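Local coordinates for protein hydroxylacyl-CoA dehydrogenase (Streptomyces coelicolor, PDB 5BKA) that probably takes part in the biosynthesis of the polyketide actinorhodin, as a noncanonical member of the SnoaL-like, NTF2-like superfamily, at residues F17-M22 / E130-R136; S116-V122 / S135-D141. All coordinates share one frame; numbering follows the deposited sequence.

How the interactions relate
Starting from the N terminus, helix 10-26 supplies F17-M22, and the chain then builds most of the sheet before returning in strand 132-140. Interaction 1 closes this long loop by laying the helix against E130-R136. Interaction 2 starts within that loop, at S116-V122, and closes at S135-D141, which overlaps the end of interaction 1 and runs past it, so the two contacts cross; it is the hairpin of strands 112-124 and 132-140. S135 and R136 belong to both. R136 is the physical junction, its guanidinium lying between the helix side chains of interaction 1 and D121 of interaction 2. A weak hydrogen bond from Y18 to D121 also ties helix to sheet.

Interaction 1 (F17-M22 / E130-R136); sequences FYGHQM and ELLLRSR
F17 lays its ring beside the backbone of L131, with CE1 3.8 Å from L131 O, where helix 10-26 packs against the sheet of this NTF2-like fold. With CG anti to the backbone N (chi1 177°), the ring reaches out from the helix to the loop that leads into strand 132-140, and a large flat hydrocarbon suits this partly exposed border, where the E130 carboxylate also comes near.

One helical turn on, Q21 extends fully and sets its amide carbonyl before the buried guanidinium of R136. NH2 of R136 donates to OE1 of Q21 over 2.9 Å, from above the carbonyl plane; amide and guanidinium are turned 62° apart. At the other end of the amide, NE2 bonds to T36, so the two unlike ends fix which way round the group sits. An alanine here would remove both bonds and would probably leave one side of the R136 NH2 group poorly matched and T36 without its amide partner.

R136 is well served by its length: it comes from the sheet toward the helix, bends partway along its chain and delivers its charge among several acceptors. NH1 also bonds to Y33, while D121 takes a salt bridge. Y18 passes the arginine heading the other way, its CE1 3.4 Å from R136 NH2 and its ring at 51° to the guanidinium; the ring of F80 meets the Y18 ring edge-to-face.

Apolar groups finish the enclosure. The terminal methyl of M22, modelled as selenomethionine, brings CE obliquely up to the guanidinium, 3.1 Å from R136 NH1. L133 lies across the Q21 side chain, with CD2 3.6 Å from Q21 NE2, and the same CD2 rests 3.5 Å above the centre of the R136 guanidinium plane.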
loop_
_atom_site.group_PDB
_atom_site.type_symbol
_atom_site.label_atom_id
_atom_site.label_comp_id
_atom_site.label_asym_id
_atom_site.label_seq_id
_atom_site.Cartn_x
_atom_site.Cartn_y
_atom_site.Cartn_z
ATOM N N PHE B 17 9.949 -7.318 -4.125
ATOM C CA PHE B 17 11.184 -7.169 -3.360
ATOM C C PHE B 17 10.935 -6.400 -2.067
ATOM O O PHE B 17 11.380 -6.811 -0.990
ATOM C CB PHE B 17 12.239 -6.470 -4.221
ATOM C CG PHE B 17 13.530 -6.192 -3.504
ATOM C CD1 PHE B 17 14.471 -7.194 -3.328
ATOM C CD2 PHE B 17 13.810 -4.925 -3.017
ATOM C CE1 PHE B 17 15.662 -6.939 -2.672
ATOM C CE2 PHE B 17 14.999 -4.664 -2.362
ATOM C CZ PHE B 17 15.926 -5.673 -2.189
ATOM N N TYR B 18 10.210 -5.281 -2.156
ATOM C CA TYR B 18 9.910 -4.491 -0.966
ATOM C C TYR B 18 8.995 -5.247 -0.009
ATOM O O TYR B 18 9.131 -5.125 1.213
ATOM C CB TYR B 18 9.272 -3.161 -1.365
ATOM C CG TYR B 18 10.245 -2.143 -1.913
ATOM C CD1 TYR B 18 11.598 -2.215 -1.612
ATOM C CD2 TYR B 18 9.808 -1.108 -2.728
ATOM C CE1 TYR B 18 12.489 -1.285 -2.112
ATOM C CE2 TYR B 18 10.689 -0.173 -3.230
ATOM C CZ TYR B 18 12.029 -0.267 -2.919
ATOM O OH TYR B 18 12.911 0.663 -3.419
ATOM N N GLY B 19 8.050 -6.022 -0.547
ATOM C CA GLY B 19 7.133 -6.754 0.315
ATOM C C GLY B 19 7.847 -7.744 1.214
ATOM O O GLY B 19 7.619 -7.777 2.426
ATOM N N HIS B 20 8.723 -8.565 0.631
ATOM C CA HIS B 20 9.513 -9.500 1.426
ATOM C C HIS B 20 10.492 -8.765 2.333
ATOM O O HIS B 20 10.685 -9.154 3.492
ATOM C CB HIS B 20 10.260 -10.467 0.508
ATOM C CG HIS B 20 9.378 -11.479 -0.156
ATOM N ND1 HIS B 20 9.147 -12.729 0.376
ATOM C CD2 HIS B 20 8.672 -11.424 -1.310
ATOM C CE1 HIS B 20 8.336 -13.402 -0.421
ATOM N NE2 HIS B 20 8.031 -12.632 -1.451
ATOM N N GLN B 21 11.120 -7.705 1.820
ATOM C CA GLN B 21 12.148 -6.994 2.576
ATOM C C GLN B 21 11.582 -6.398 3.861
ATOM O O GLN B 21 12.139 -6.595 4.948
ATOM C CB GLN B 21 12.770 -5.907 1.697
ATOM C CG GLN B 21 13.831 -5.057 2.372
ATOM C CD GLN B 21 14.403 -4.003 1.440
ATOM O OE1 GLN B 21 13.665 -3.224 0.838
ATOM N NE2 GLN B 21 15.724 -3.980 1.312
HETATM N N MSE B 22 10.471 -5.672 3.759
HETATM C CA MSE B 22 9.885 -4.987 4.912
HETATM C C MSE B 22 9.301 -5.956 5.935
HETATM O O MSE B 22 9.338 -5.696 7.137
HETATM C CB MSE B 22 8.797 -4.013 4.462
HETATM C CG MSE B 22 9.316 -2.747 3.813
HETATM SE SE MSE B 22 10.957 -2.097 4.622
HETATM C CE MSE B 22 11.983 -1.948 3.010
ATOM N N GLU B 130 19.245 -11.239 -9.850
ATOM C CA GLU B 130 18.540 -10.886 -8.627
ATOM C C GLU B 130 18.877 -9.461 -8.208
ATOM O O GLU B 130 19.993 -8.978 -8.401
ATOM C CB GLU B 130 18.870 -11.868 -7.496
ATOM C CG GLU B 130 18.186 -11.607 -6.138
ATOM C CD GLU B 130 16.723 -11.175 -6.224
ATOM O OE1 GLU B 130 16.270 -10.481 -5.291
ATOM O OE2 GLU B 130 16.010 -11.545 -7.182
ATOM N N LEU B 131 17.886 -8.786 -7.639
ATOM C CA LEU B 131 18.028 -7.405 -7.216
ATOM C C LEU B 131 18.625 -7.317 -5.818
ATOM O O LEU B 131 18.414 -8.187 -4.970
ATOM C CB LEU B 131 16.677 -6.689 -7.236
ATOM C CG LEU B 131 16.090 -6.341 -8.603
ATOM C CD1 LEU B 131 14.645 -5.890 -8.459
ATOM C CD2 LEU B 131 16.923 -5.278 -9.295
ATOM N N LEU B 132 19.356 -6.230 -5.582
ATOM C CA LEU B 132 19.963 -5.946 -4.291
ATOM C C LEU B 132 19.996 -4.435 -4.119
ATOM O O LEU B 132 19.986 -3.682 -5.095
ATOM C CB LEU B 132 21.377 -6.524 -4.171
ATOM C CG LEU B 132 21.544 -8.029 -3.965
ATOM C CD1 LEU B 132 23.013 -8.411 -4.051
ATOM C CD2 LEU B 132 20.952 -8.459 -2.634
ATOM N N LEU B 133 20.057 -4.000 -2.863
ATOM C CA LEU B 133 19.989 -2.584 -2.519
ATOM C C LEU B 133 21.405 -2.091 -2.244
ATOM O O LEU B 133 22.027 -2.492 -1.255
ATOM C CB LEU B 133 19.078 -2.375 -1.308
ATOM C CG LEU B 133 18.485 -0.990 -1.055
ATOM C CD1 LEU B 133 17.884 -0.420 -2.323
ATOM C CD2 LEU B 133 17.437 -1.059 0.041
ATOM N N ARG B 134 21.906 -1.212 -3.116
ATOM C CA ARG B 134 23.187 -0.562 -2.861
ATOM C C ARG B 134 23.093 0.436 -1.715
ATOM O O ARG B 134 23.964 0.461 -0.837
ATOM C CB ARG B 134 23.684 0.127 -4.132
ATOM N N SER B 135 22.055 1.271 -1.709
ATOM C CA SER B 135 21.940 2.317 -0.706
ATOM C C SER B 135 20.474 2.623 -0.440
ATOM O O SER B 135 19.620 2.484 -1.322
ATOM C CB SER B 135 22.672 3.593 -1.131
ATOM O OG SER B 135 22.297 3.976 -2.439
ATOM N N ARG B 136 20.196 3.041 0.793
ATOM C CA ARG B 136 18.876 3.521 1.187
ATOM C C ARG B 136 19.042 4.761 2.049
ATOM O O ARG B 136 19.713 4.711 3.086
ATOM C CB ARG B 136 18.092 2.449 1.946
ATOM C CG ARG B 136 16.876 2.987 2.662
ATOM C CD ARG B 136 15.943 1.868 3.058
ATOM N NE ARG B 136 15.220 1.325 1.913
ATOM C CZ ARG B 136 14.679 0.113 1.893
ATOM N NH1 ARG B 136 14.797 -0.672 2.952
ATOM N NH2 ARG B 136 14.029 -0.317 0.818
#

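Interaction 2 (S116-V122 / S135-D141); sequences SCLVHDV and SRHVTHD
Strands 116-122 and 135-140 run antiparallel, 155° between their directions, as the beta hairpin of strands 112-124 and 132-140 in the NTF2-like sheet, with L118-T139, H120-H137 and V122-S135 as hydrogen-bonded pairs and C117-H140, V119-V138 and D121-R136 as non-hydrogen-bonded ones. H120 N to H137 O and H137 N to H120 O are both 2.9 Å.

On the face of D121, V119 and C117, D121 and R136 run alongside each other from neighbouring strands. The arginine grips side-on: NE donates to D121 OD1 over 2.8 Å and NH2 to D121 OD2 over 2.7 Å, both on the syn side of the carboxylate. V119 puts CG1 3.3 Å from R136 NE, a compact beta-branched neighbour against the arginine's shaft. Farther along, C117 CB meets V138 CG1, and C117 SG lies at the edge of the H140 ring.

The L118 face is more open: V122 CG2 packs on S135 OG, and L118 CB on T139 OG1. Where the strand gives out, D141 N donates to S116 O over 2.8 Å, and S116 OG, anti to its own backbone nitrogen (chi1 172°), donates to D141 OD2 over 2.6 Å. D141 OD1 makes a salt bridge with R77 of the third subunit.

Because D121 offers a separate oxygen to each of two arginine nitrogens, neither flat group is likely to turn independently of the other.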
loop_
_atom_site.group_PDB
_atom_site.type_symbol
_atom_site.label_atom_id
_atom_site.label_comp_id
_atom_site.label_asym_id
_atom_site.label_seq_id
_atom_site.Cartn_x
_atom_site.Cartn_y
_atom_site.Cartn_z
ATOM N N SER B 116 6.366 9.964 8.791
ATOM C CA SER B 116 6.126 9.850 7.359
ATOM C C SER B 116 7.439 10.147 6.647
ATOM O O SER B 116 8.092 11.152 6.940
ATOM C CB SER B 116 5.025 10.820 6.920
ATOM O OG SER B 116 4.887 10.879 5.510
ATOM N N CYS B 117 7.837 9.269 5.729
ATOM C CA CYS B 117 9.189 9.305 5.192
ATOM C C CYS B 117 9.196 9.196 3.674
ATOM O O CYS B 117 8.256 8.695 3.052
ATOM C CB CYS B 117 10.059 8.172 5.768
ATOM S SG CYS B 117 9.816 7.824 7.520
ATOM N N LEU B 118 10.294 9.672 3.093
ATOM C CA LEU B 118 10.668 9.389 1.714
ATOM C C LEU B 118 11.826 8.401 1.742
ATOM O O LEU B 118 12.789 8.594 2.490
ATOM C CB LEU B 118 11.076 10.664 0.974
ATOM C CG LEU B 118 9.973 11.573 0.426
ATOM C CD1 LEU B 118 10.578 12.744 -0.329
ATOM C CD2 LEU B 118 9.032 10.795 -0.471
ATOM N N VAL B 119 11.730 7.346 0.940
ATOM C CA VAL B 119 12.747 6.303 0.883
ATOM C C VAL B 119 13.436 6.394 -0.472
ATOM O O VAL B 119 12.833 6.089 -1.507
ATOM C CB VAL B 119 12.148 4.909 1.109
ATOM C CG1 VAL B 119 13.236 3.851 1.050
ATOM C CG2 VAL B 119 11.423 4.857 2.444
ATOM N N HIS B 120 14.700 6.810 -0.465
ATOM C CA HIS B 120 15.502 6.937 -1.677
ATOM C C HIS B 120 16.402 5.713 -1.786
ATOM O O HIS B 120 17.331 5.542 -0.987
ATOM C CB HIS B 120 16.323 8.223 -1.656
ATOM C CG HIS B 120 15.496 9.460 -1.501
ATOM N ND1 HIS B 120 14.801 10.024 -2.550
ATOM C CD2 HIS B 120 15.251 10.242 -0.423
ATOM C CE1 HIS B 120 14.163 11.099 -2.125
ATOM N NE2 HIS B 120 14.419 11.255 -0.838
ATOM N N ASP B 121 16.133 4.869 -2.777
ATOM C CA ASP B 121 16.828 3.601 -2.918
ATOM C C ASP B 121 17.629 3.565 -4.211
ATOM O O ASP B 121 17.244 4.173 -5.215
ATOM C CB ASP B 121 15.844 2.426 -2.905
ATOM C CG ASP B 121 15.415 2.034 -1.505
ATOM O OD1 ASP B 121 16.009 2.540 -0.531
ATOM O OD2 ASP B 121 14.484 1.211 -1.382
ATOM N N VAL B 122 18.743 2.836 -4.173
ATOM C CA VAL B 122 19.516 2.498 -5.361
ATOM C C VAL B 122 19.570 0.975 -5.451
ATOM O O VAL B 122 20.164 0.319 -4.586
ATOM C CB VAL B 122 20.927 3.106 -5.315
ATOM C CG1 VAL B 122 21.716 2.686 -6.552
ATOM C CG2 VAL B 122 20.856 4.616 -5.216
ATOM N N SER B 135 22.055 1.271 -1.709
ATOM C CA SER B 135 21.940 2.317 -0.706
ATOM C C SER B 135 20.474 2.623 -0.440
ATOM O O SER B 135 19.620 2.484 -1.322
ATOM C CB SER B 135 22.672 3.593 -1.131
ATOM O OG SER B 135 22.297 3.976 -2.439
ATOM N N ARG B 136 20.196 3.041 0.793
ATOM C CA ARG B 136 18.876 3.521 1.187
ATOM C C ARG B 136 19.042 4.761 2.049
ATOM O O ARG B 136 19.713 4.711 3.086
ATOM C CB ARG B 136 18.092 2.449 1.946
ATOM C CG ARG B 136 16.876 2.987 2.662
ATOM C CD ARG B 136 15.943 1.868 3.058
ATOM N NE ARG B 136 15.220 1.325 1.913
ATOM C CZ ARG B 136 14.679 0.113 1.893
ATOM N NH1 ARG B 136 14.797 -0.672 2.952
ATOM N NH2 ARG B 136 14.029 -0.317 0.818
ATOM N N HIS B 137 18.444 5.871 1.619
ATOM C CA HIS B 137 18.473 7.126 2.360
ATOM C C HIS B 137 17.045 7.506 2.723
ATOM O O HIS B 137 16.200 7.671 1.837
ATOM C CB HIS B 137 19.146 8.230 1.543
ATOM C CG HIS B 137 20.590 7.964 1.254
ATOM N ND1 HIS B 137 21.279 8.606 0.248
ATOM C CD2 HIS B 137 21.475 7.121 1.838
ATOM C CE1 HIS B 137 22.528 8.173 0.226
ATOM N NE2 HIS B 137 22.672 7.272 1.180
ATOM N N VAL B 138 16.779 7.645 4.019
ATOM C CA VAL B 138 15.445 7.940 4.529
ATOM C C VAL B 138 15.430 9.362 5.069
ATOM O O VAL B 138 16.268 9.727 5.903
ATOM C CB VAL B 138 15.023 6.936 5.616
ATOM C CG1 VAL B 138 13.615 7.243 6.106
ATOM C CG2 VAL B 138 15.114 5.511 5.089
ATOM N N THR B 139 14.482 10.163 4.590
ATOM C CA THR B 139 14.242 11.502 5.101
ATOM C C THR B 139 12.864 11.562 5.749
ATOM O O THR B 139 11.969 10.785 5.409
ATOM C CB THR B 139 14.342 12.554 3.990
ATOM O OG1 THR B 139 13.377 12.268 2.969
ATOM C CG2 THR B 139 15.735 12.554 3.380
ATOM N N HIS B 140 12.699 12.494 6.681
ATOM C CA HIS B 140 11.471 12.619 7.456
ATOM C C HIS B 140 10.702 13.844 6.983
ATOM O O HIS B 140 11.267 14.939 6.883
ATOM C CB HIS B 140 11.776 12.726 8.951
ATOM C CG HIS B 140 12.546 11.561 9.494
ATOM N ND1 HIS B 140 12.164 10.254 9.284
ATOM C CD2 HIS B 140 13.674 11.509 10.241
ATOM C CE1 HIS B 140 13.024 9.446 9.877
ATOM N NE2 HIS B 140 13.950 10.181 10.465
ATOM N N ASP B 141 9.411 13.653 6.698
ATOM C CA ASP B 141 8.608 14.728 6.124
ATOM C C ASP B 141 8.424 15.886 7.096
ATOM O O ASP B 141 8.208 17.023 6.665
ATOM C CB ASP B 141 7.248 14.186 5.679
ATOM C CG ASP B 141 7.336 13.358 4.410
ATOM O OD1 ASP B 141 8.317 13.523 3.653
ATOM O OD2 ASP B 141 6.423 12.541 4.164
HETATM O O HOH W 1 6.476 10.383 2.402
HETATM O O HOH W 2 20.040 5.958 -1.767
#